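Local coordinates for protein phenylalanine hydroxylase (Colwellia psychrerythraea, PDB 2V27) that probably hydroxylates L-phenylalanine to L-tyrosine with molecular oxygen and tetrahydrobiopterin, using an iron ion bound in its active site, at residues Phe157-Phe168 with Val210-Gln221. Residues are numbered along the deposited sequence; the frame is centred on the assembly and turned at random.
Sequences FLARLYWFTIEF and VLRTPYRIDIMQ. With FE (Fe (III) ion), chain E.
An aromatic cluster of Trp163, Phe164 and Tyr215 joins the iron-bearing helix 152-167 to the loop that runs on from helix 207-211. Trp163 is sandwiched: the ring of Phe168, from its own segment, covers one face of the indole, and Tyr215 lies against the opposite one. The five-membered ring and the phenol stack face to face, centroids 4.1 Å apart and planes 25° from parallel. Beyond the phenol, on that same side, Ile217 sets CG2 over the indole's six-membered ring, 3.7 Å from Trp163 CH2. At the indole edge, Trp163 NE1 donates to Gln221 OE1 at 3.0 Å; the bond is fairly straight (161°) and lies in the ring plane, yet it enters above the amide plane. Gln221 NE2 donates to the backbone oxygens of Arg216 and Ile219, which fixes the amide's rotation. Trp163 CG is anti to the backbone N (chi1 -180°), carrying the indole out to the loop. A leucine here would probably leave Gln221 OE1 without its N-H donor and strip Tyr215 of its stacking partner. Phe164 turns one face to Trp163 CD1 and brings CZ to 3.6 Å from Thr213 CG2. Farther back along the helix, Arg160 bends at chi3 and sends NH1 to Leu211 O (2.9 Å), an acceptor that lies out of the guanidinium plane, while NE sits 2.9 Å from Thr213 O. Tyr215 OH is hydrogen-bonded to His275, the last residue of the C-terminal histidine tag. Glu167, one turn beyond Trp163, grips the iron through both carboxylate oxygens; with His122 and His127 it makes the two-histidine, one-carboxylate facial triad of the aromatic amino acid hydroxylases.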
ATOM      1  N   PHE B 157       6.498 -11.311  16.849  1.00 11.39           N
ATOM      2  CA  PHE B 157       6.298 -10.176  17.757  1.00 11.31           C
ATOM      3  C   PHE B 157       7.553  -9.347  17.875  1.00 11.51           C
ATOM      4  O   PHE B 157       7.472  -8.134  17.917  1.00 10.22           O
ATOM      5  CB  PHE B 157       5.841 -10.681  19.140  1.00 10.05           C
ATOM      6  CG  PHE B 157       4.362 -11.018  19.189  1.00 11.79           C
ATOM      7  CD1 PHE B 157       3.446 -10.038  19.596  1.00 11.92           C
ATOM      8  CD2 PHE B 157       3.887 -12.280  18.787  1.00 15.51           C
ATOM      9  CE1 PHE B 157       2.040 -10.308  19.614  1.00 11.62           C
ATOM     10  CE2 PHE B 157       2.503 -12.556  18.792  1.00 18.01           C
ATOM     11  CZ  PHE B 157       1.597 -11.577  19.225  1.00 12.77           C
ATOM     12  N   LEU B 158       8.711 -10.018  17.928  1.00 10.90           N
ATOM     13  CA  LEU B 158       9.973  -9.304  17.999  1.00 10.06           C
ATOM     14  C   LEU B 158      10.176  -8.474  16.713  1.00 10.77           C
ATOM     15  O   LEU B 158      10.508  -7.305  16.798  1.00  9.12           O
ATOM     16  CB  LEU B 158      11.120 -10.340  18.196  1.00 10.65           C
ATOM     17  CG  LEU B 158      11.112 -11.009  19.573  1.00 11.69           C
ATOM     18  CD1 LEU B 158      12.285 -12.030  19.673  1.00 14.51           C
ATOM     19  CD2 LEU B 158      11.211  -9.918  20.623  1.00 14.56           C
ATOM     20  N   ALA B 159       9.983  -9.074  15.546  1.00  9.70           N
ATOM     21  CA  ALA B 159      10.089  -8.315  14.282  1.00  8.56           C
ATOM     22  C   ALA B 159       9.178  -7.052  14.236  1.00  9.78           C
ATOM     23  O   ALA B 159       9.565  -6.041  13.650  1.00  9.40           O
ATOM     24  CB  ALA B 159       9.813  -9.237  13.061  1.00 11.20           C
ATOM     25  N   ARG B 160       8.020  -7.134  14.880  1.00  8.60           N
ATOM     26  CA  ARG B 160       7.046  -6.058  14.932  1.00  8.62           C
ATOM     27  C   ARG B 160       7.635  -4.932  15.796  1.00  7.03           C
ATOM     28  O   ARG B 160       7.615  -3.723  15.431  1.00  7.92           O
ATOM     29  CB  ARG B 160       5.689  -6.579  15.482  1.00  9.16           C
ATOM     30  CG  ARG B 160       4.623  -5.528  15.697  1.00  8.85           C
ATOM     31  CD  ARG B 160       3.320  -6.213  16.177  1.00  9.25           C
ATOM     32  NE  ARG B 160       2.741  -7.086  15.155  1.00  8.95           N
ATOM     33  CZ  ARG B 160       2.424  -8.354  15.363  1.00 10.59           C
ATOM     34  NH1 ARG B 160       2.578  -8.904  16.584  1.00 11.01           N
ATOM     35  NH2 ARG B 160       1.960  -9.068  14.336  1.00 10.98           N
ATOM     36  N   LEU B 161       8.216  -5.306  16.944  1.00  7.39           N
ATOM     37  CA  LEU B 161       8.923  -4.365  17.796  1.00  8.39           C
ATOM     38  C   LEU B 161      10.063  -3.653  17.021  1.00  7.07           C
ATOM     39  O   LEU B 161      10.196  -2.419  17.065  1.00  7.96           O
ATOM     40  CB  LEU B 161       9.492  -5.048  19.054  1.00  8.45           C
ATOM     41  CG  LEU B 161      10.340  -4.153  19.984  1.00  8.87           C
ATOM     42  CD1 LEU B 161       9.625  -2.847  20.498  1.00  9.26           C
ATOM     43  CD2 LEU B 161      10.861  -5.002  21.192  1.00 11.24           C
ATOM     44  N   TYR B 162      10.846  -4.408  16.265  1.00  7.68           N
ATOM     45  CA  TYR B 162      11.978  -3.897  15.505  1.00  8.03           C
ATOM     46  C   TYR B 162      11.436  -2.916  14.455  1.00  7.59           C
ATOM     47  O   TYR B 162      11.983  -1.804  14.276  1.00  6.47           O
ATOM     48  CB  TYR B 162      12.647  -5.088  14.814  1.00  9.00           C
ATOM     49  CG  TYR B 162      14.018  -4.817  14.189  1.00  9.48           C
ATOM     50  CD1 TYR B 162      15.181  -4.979  14.960  1.00 10.79           C
ATOM     51  CD2 TYR B 162      14.144  -4.407  12.870  1.00 11.66           C
ATOM     52  CE1 TYR B 162      16.451  -4.750  14.434  1.00 10.95           C
ATOM     53  CE2 TYR B 162      15.448  -4.189  12.310  1.00  9.56           C
ATOM     54  CZ  TYR B 162      16.576  -4.388  13.135  1.00 11.28           C
ATOM     55  OH  TYR B 162      17.897  -4.185  12.725  1.00 13.32           O
ATOM     56  N   TRP B 163      10.326  -3.288  13.816  1.00  7.49           N
ATOM     57  CA  TRP B 163       9.748  -2.482  12.750  1.00  6.26           C
ATOM     58  C   TRP B 163       9.406  -1.087  13.279  1.00  7.55           C
ATOM     59  O   TRP B 163       9.731  -0.085  12.654  1.00  6.80           O
ATOM     60  CB  TRP B 163       8.480  -3.179  12.229  1.00  7.77           C
ATOM     61  CG  TRP B 163       7.805  -2.433  11.110  1.00  8.18           C
ATOM     62  CD1 TRP B 163       6.642  -1.656  11.182  1.00  9.14           C
ATOM     63  CD2 TRP B 163       8.193  -2.446   9.732  1.00  8.27           C
ATOM     64  NE1 TRP B 163       6.323  -1.175   9.914  1.00  8.16           N
ATOM     65  CE2 TRP B 163       7.241  -1.658   9.002  1.00  6.69           C
ATOM     66  CE3 TRP B 163       9.265  -3.026   9.039  1.00  7.05           C
ATOM     67  CZ2 TRP B 163       7.357  -1.438   7.599  1.00  8.91           C
ATOM     68  CZ3 TRP B 163       9.366  -2.830   7.653  1.00  9.20           C
ATOM     69  CH2 TRP B 163       8.416  -2.040   6.946  1.00 11.30           C
ATOM     70  N   PHE B 164       8.741  -1.055  14.424  1.00  7.57           N
ATOM     71  CA  PHE B 164       8.291   0.198  14.961  1.00  7.50           C
ATOM     72  C   PHE B 164       9.332   1.024  15.702  1.00  7.30           C
ATOM     73  O   PHE B 164       9.017   2.136  16.158  1.00  8.35           O
ATOM     74  CB  PHE B 164       7.069  -0.056  15.817  1.00  7.76           C
ATOM     75  CG  PHE B 164       5.838  -0.341  14.982  1.00  7.09           C
ATOM     76  CD1 PHE B 164       5.226  -1.616  14.988  1.00  8.24           C
ATOM     77  CD2 PHE B 164       5.323   0.686  14.149  1.00  7.68           C
ATOM     78  CE1 PHE B 164       4.050  -1.866  14.212  1.00  8.02           C
ATOM     79  CE2 PHE B 164       4.184   0.479  13.372  1.00  7.47           C
ATOM     80  CZ  PHE B 164       3.529  -0.798  13.409  1.00  7.52           C
ATOM     81  N   THR B 165      10.570   0.504  15.838  1.00  7.40           N
ATOM     82  CA  THR B 165      11.666   1.217  16.536  1.00  7.32           C
ATOM     83  C   THR B 165      12.809   1.401  15.533  1.00  6.93           C
ATOM     84  O   THR B 165      12.908   2.435  14.890  1.00  8.30           O
ATOM     85  CB  THR B 165      12.136   0.445  17.835  1.00  6.83           C
ATOM     86  OG1 THR B 165      12.402  -0.942  17.536  1.00  6.44           O
ATOM     87  CG2 THR B 165      11.014   0.530  18.876  1.00  7.92           C
ATOM     88  N   ILE B 166      13.642   0.382  15.367  1.00  5.68           N
ATOM     89  CA  ILE B 166      14.797   0.495  14.479  1.00  7.01           C
ATOM     90  C   ILE B 166      14.446   0.875  13.041  1.00  5.24           C
ATOM     91  O   ILE B 166      15.239   1.615  12.409  1.00  7.21           O
ATOM     92  CB  ILE B 166      15.605  -0.833  14.573  1.00  8.07           C
ATOM     93  CG1 ILE B 166      16.255  -0.883  16.000  1.00 11.43           C
ATOM     94  CG2 ILE B 166      16.694  -0.948  13.438  1.00  5.18           C
ATOM     95  CD1 ILE B 166      16.884  -2.166  16.349  1.00 18.31           C
ATOM     96  N   GLU B 167      13.330   0.344  12.490  1.00  5.95           N
ATOM     97  CA  GLU B 167      13.020   0.688  11.102  1.00  6.87           C
ATOM     98  C   GLU B 167      12.219   2.009  10.972  1.00  5.97           C
ATOM     99  O   GLU B 167      12.583   2.868  10.139  1.00  6.60           O
ATOM    100  CB  GLU B 167      12.376  -0.484  10.326  1.00  8.04           C
ATOM    101  CG  GLU B 167      13.296  -1.690  10.321  1.00 10.31           C
ATOM    102  CD  GLU B 167      14.546  -1.482   9.421  1.00 11.37           C
ATOM    103  OE1 GLU B 167      15.447  -2.346   9.485  1.00 13.60           O
ATOM    104  OE2 GLU B 167      14.634  -0.506   8.630  1.00 13.27           O
ATOM    105  N   PHE B 168      11.134   2.167  11.734  1.00  7.04           N
ATOM    106  CA  PHE B 168      10.216   3.311  11.544  1.00  6.46           C
ATOM    107  C   PHE B 168       9.995   4.200  12.760  1.00  7.64           C
ATOM    108  O   PHE B 168       9.018   4.939  12.840  1.00  8.49           O
ATOM    109  CB  PHE B 168       8.870   2.805  10.930  1.00  6.36           C
ATOM    110  CG  PHE B 168       9.026   2.454   9.479  1.00  9.33           C
ATOM    111  CD1 PHE B 168       9.474   1.198   9.105  1.00 11.65           C
ATOM    112  CD2 PHE B 168       8.876   3.439   8.498  1.00 11.19           C
ATOM    113  CE1 PHE B 168       9.757   0.902   7.765  1.00 10.80           C
ATOM    114  CE2 PHE B 168       9.147   3.153   7.161  1.00 11.09           C
ATOM    115  CZ  PHE B 168       9.589   1.865   6.798  1.00  9.56           C
ATOM    116  N   VAL B 210       2.620  -1.554  20.799  1.00  8.39           N
ATOM    117  CA  VAL B 210       3.491  -1.865  19.647  1.00  8.54           C
ATOM    118  C   VAL B 210       3.402  -3.355  19.348  1.00  8.39           C
ATOM    119  O   VAL B 210       3.159  -3.730  18.207  1.00  8.46           O
ATOM    120  CB  VAL B 210       4.955  -1.474  19.942  1.00  8.52           C
ATOM    121  CG1 VAL B 210       5.966  -2.154  18.909  1.00  8.15           C
ATOM    122  CG2 VAL B 210       5.109  -0.013  19.942  1.00  7.44           C
ATOM    123  N   LEU B 211       3.527  -4.227  20.361  1.00  7.42           N
ATOM    124  CA  LEU B 211       3.468  -5.672  20.114  1.00  8.42           C
ATOM    125  C   LEU B 211       2.099  -6.143  19.513  1.00  8.60           C
ATOM    126  O   LEU B 211       2.017  -7.191  18.885  1.00 10.95           O
ATOM    127  CB  LEU B 211       3.729  -6.428  21.434  1.00  7.59           C
ATOM    128  CG  LEU B 211       5.181  -6.354  21.941  1.00  8.33           C
ATOM    129  CD1 LEU B 211       5.255  -6.884  23.355  1.00 10.38           C
ATOM    130  CD2 LEU B 211       6.181  -7.086  21.013  1.00 11.10           C
ATOM    131  N   ARG B 212       1.056  -5.348  19.784  1.00  8.37           N
ATOM    132  CA  ARG B 212      -0.305  -5.659  19.302  1.00  8.85           C
ATOM    133  C   ARG B 212      -0.651  -5.054  17.930  1.00  8.98           C
ATOM    134  O   ARG B 212      -1.772  -5.230  17.460  1.00  8.89           O
ATOM    135  CB  ARG B 212      -1.324  -5.161  20.310  1.00  8.97           C
ATOM    136  CG  ARG B 212      -1.291  -6.072  21.594  1.00  8.79           C
ATOM    137  CD  ARG B 212      -2.282  -5.564  22.658  1.00  8.23           C
ATOM    138  NE  ARG B 212      -3.615  -5.866  22.187  1.00 10.90           N
ATOM    139  CZ  ARG B 212      -4.591  -4.986  21.971  1.00 11.49           C
ATOM    140  NH1 ARG B 212      -4.460  -3.667  22.248  1.00 16.14           N
ATOM    141  NH2 ARG B 212      -5.721  -5.448  21.445  1.00 14.23           N
ATOM    142  N   THR B 213       0.267  -4.324  17.288  1.00  8.84           N
ATOM    143  CA  THR B 213      -0.112  -3.568  16.070  1.00  9.25           C
ATOM    144  C   THR B 213       0.190  -4.362  14.773  1.00  8.59           C
ATOM    145  O   THR B 213       1.359  -4.582  14.452  1.00  8.40           O
ATOM    146  CB  THR B 213       0.656  -2.215  16.045  1.00  8.64           C
ATOM    147  OG1 THR B 213       0.331  -1.431  17.210  1.00  9.30           O
ATOM    148  CG2 THR B 213       0.235  -1.409  14.785  1.00  6.76           C
ATOM    149  N   PRO B 214      -0.831  -4.746  14.006  1.00  9.13           N
ATOM    150  CA  PRO B 214      -0.555  -5.430  12.705  1.00  8.99           C
ATOM    151  C   PRO B 214       0.107  -4.428  11.784  1.00  8.85           C
ATOM    152  O   PRO B 214      -0.154  -3.191  11.864  1.00  8.74           O
ATOM    153  CB  PRO B 214      -1.950  -5.706  12.113  1.00 11.45           C
ATOM    154  CG  PRO B 214      -2.900  -5.073  12.999  1.00 14.09           C
ATOM    155  CD  PRO B 214      -2.271  -4.569  14.287  1.00 10.22           C
ATOM    156  N   TYR B 215       0.985  -4.904  10.922  1.00  7.12           N
ATOM    157  CA  TYR B 215       1.597  -3.964   9.954  1.00  7.39           C
ATOM    158  C   TYR B 215       1.928  -4.743   8.682  1.00  8.13           C
ATOM    159  O   TYR B 215       1.951  -5.989   8.646  1.00 10.03           O
ATOM    160  CB  TYR B 215       2.906  -3.360  10.515  1.00  7.90           C
ATOM    161  CG  TYR B 215       4.024  -4.330  10.676  1.00  7.48           C
ATOM    162  CD1 TYR B 215       5.096  -4.361   9.778  1.00  6.94           C
ATOM    163  CD2 TYR B 215       4.026  -5.218  11.769  1.00  9.35           C
ATOM    164  CE1 TYR B 215       6.145  -5.286   9.945  1.00  7.92           C
ATOM    165  CE2 TYR B 215       5.053  -6.136  11.947  1.00  9.78           C
ATOM    166  CZ  TYR B 215       6.094  -6.164  11.046  1.00  8.47           C
ATOM    167  OH  TYR B 215       7.135  -7.068  11.159  1.00 12.21           O
ATOM    168  N   ARG B 216       2.146  -3.979   7.614  1.00  6.89           N
ATOM    169  CA  ARG B 216       2.472  -4.534   6.292  1.00  7.86           C
ATOM    170  C   ARG B 216       3.632  -3.764   5.735  1.00  8.85           C
ATOM    171  O   ARG B 216       3.649  -2.542   5.827  1.00  7.95           O
ATOM    172  CB  ARG B 216       1.278  -4.457   5.346  1.00  8.58           C
ATOM    173  CG  ARG B 216       0.043  -5.210   5.836  1.00  9.31           C
ATOM    174  CD  ARG B 216       0.263  -6.747   5.790  1.00 11.33           C
ATOM    175  NE  ARG B 216      -0.966  -7.440   6.242  1.00 12.68           N
ATOM    176  CZ  ARG B 216      -1.245  -7.776   7.510  1.00 12.41           C
ATOM    177  NH1 ARG B 216      -0.374  -7.528   8.511  1.00 12.76           N
ATOM    178  NH2 ARG B 216      -2.428  -8.367   7.785  1.00 13.88           N
ATOM    179  N   ILE B 217       4.591  -4.459   5.141  1.00  9.46           N
ATOM    180  CA  ILE B 217       5.833  -3.776   4.744  1.00 11.23           C
ATOM    181  C   ILE B 217       5.762  -2.951   3.473  1.00 10.10           C
ATOM    182  O   ILE B 217       6.553  -2.039   3.314  1.00 11.37           O
ATOM    183  CB  ILE B 217       7.074  -4.704   4.649  1.00 11.12           C
ATOM    184  CG1 ILE B 217       6.877  -5.733   3.545  1.00 14.27           C
ATOM    185  CG2 ILE B 217       7.268  -5.386   6.010  1.00 13.88           C
ATOM    186  CD1 ILE B 217       8.179  -6.487   3.153  1.00 18.25           C
ATOM    187  N   ASP B 218       4.773  -3.267   2.630  0.50  9.81           N
ATOM    188  CA  ASP B 218       4.641  -2.742   1.262  0.50 10.27           C
ATOM    189  C   ASP B 218       3.610  -1.612   1.111  0.50 10.17           C
ATOM    190  O   ASP B 218       3.172  -1.301  -0.004  0.50  9.41           O
ATOM    191  CB  ASP B 218       4.302  -3.915   0.309  0.50 11.31           C
ATOM    192  CG  ASP B 218       5.384  -4.987   0.284  0.50 16.30           C
ATOM    193  OD1 ASP B 218       6.570  -4.619   0.428  0.50 22.36           O
ATOM    194  OD2 ASP B 218       5.067  -6.203   0.127  0.50 22.12           O
ATOM    195  N   ILE B 219       3.257  -0.998   2.241  1.00  8.42           N
ATOM    196  CA  ILE B 219       2.281   0.117   2.235  1.00  8.02           C
ATOM    197  C   ILE B 219       2.817   1.363   2.980  1.00  7.23           C
ATOM    198  O   ILE B 219       3.790   1.264   3.745  1.00  6.47           O
ATOM    199  CB  ILE B 219       0.869  -0.237   2.825  1.00  8.33           C
ATOM    200  CG1 ILE B 219       1.011  -0.538   4.336  1.00  7.88           C
ATOM    201  CG2 ILE B 219       0.257  -1.413   2.084  1.00  8.72           C
ATOM    202  CD1 ILE B 219      -0.358  -0.735   5.009  1.00 10.29           C
ATOM    203  N   MET B 220       2.229   2.546   2.730  1.00  7.60           N
ATOM    204  CA  MET B 220       2.545   3.717   3.536  1.00  7.16           C
ATOM    205  C   MET B 220       1.969   3.416   4.937  1.00  8.34           C
ATOM    206  O   MET B 220       0.821   3.035   5.109  1.00  7.57           O
ATOM    207  CB  MET B 220       1.927   4.945   2.920  1.00  6.72           C
ATOM    208  CG  MET B 220       2.395   5.213   1.469  1.00  8.75           C
ATOM    209  SD  MET B 220       4.201   5.198   1.257  1.00  9.40           S
ATOM    210  CE  MET B 220       4.639   6.685   2.203  1.00  8.73           C
ATOM    211  N   GLN B 221       2.831   3.541   5.936  1.00  6.91           N
ATOM    212  CA  GLN B 221       2.490   3.159   7.282  1.00  7.98           C
ATOM    213  C   GLN B 221       1.345   4.031   7.871  1.00  7.66           C
ATOM    214  O   GLN B 221       1.446   5.270   7.952  1.00  8.75           O
ATOM    215  CB  GLN B 221       3.756   3.219   8.169  1.00  8.35           C
ATOM    216  CG  GLN B 221       4.830   2.162   7.706  1.00  8.54           C
ATOM    217  CD  GLN B 221       4.233   0.793   7.676  1.00  8.22           C
ATOM    218  OE1 GLN B 221       3.903   0.223   8.725  1.00  7.24           O
ATOM    219  NE2 GLN B 221       4.135   0.239   6.486  1.00  7.10           N
TER
HETATM  220 FE    FE E3008      16.634  -1.422   8.005  1.00 10.69          FE
HETATM  221  O   HOH W   1      15.554  -2.947   6.741  1.00 21.08           O
HETATM  222  O   HOH W   2      18.047  -2.967   7.946  1.00 13.87           O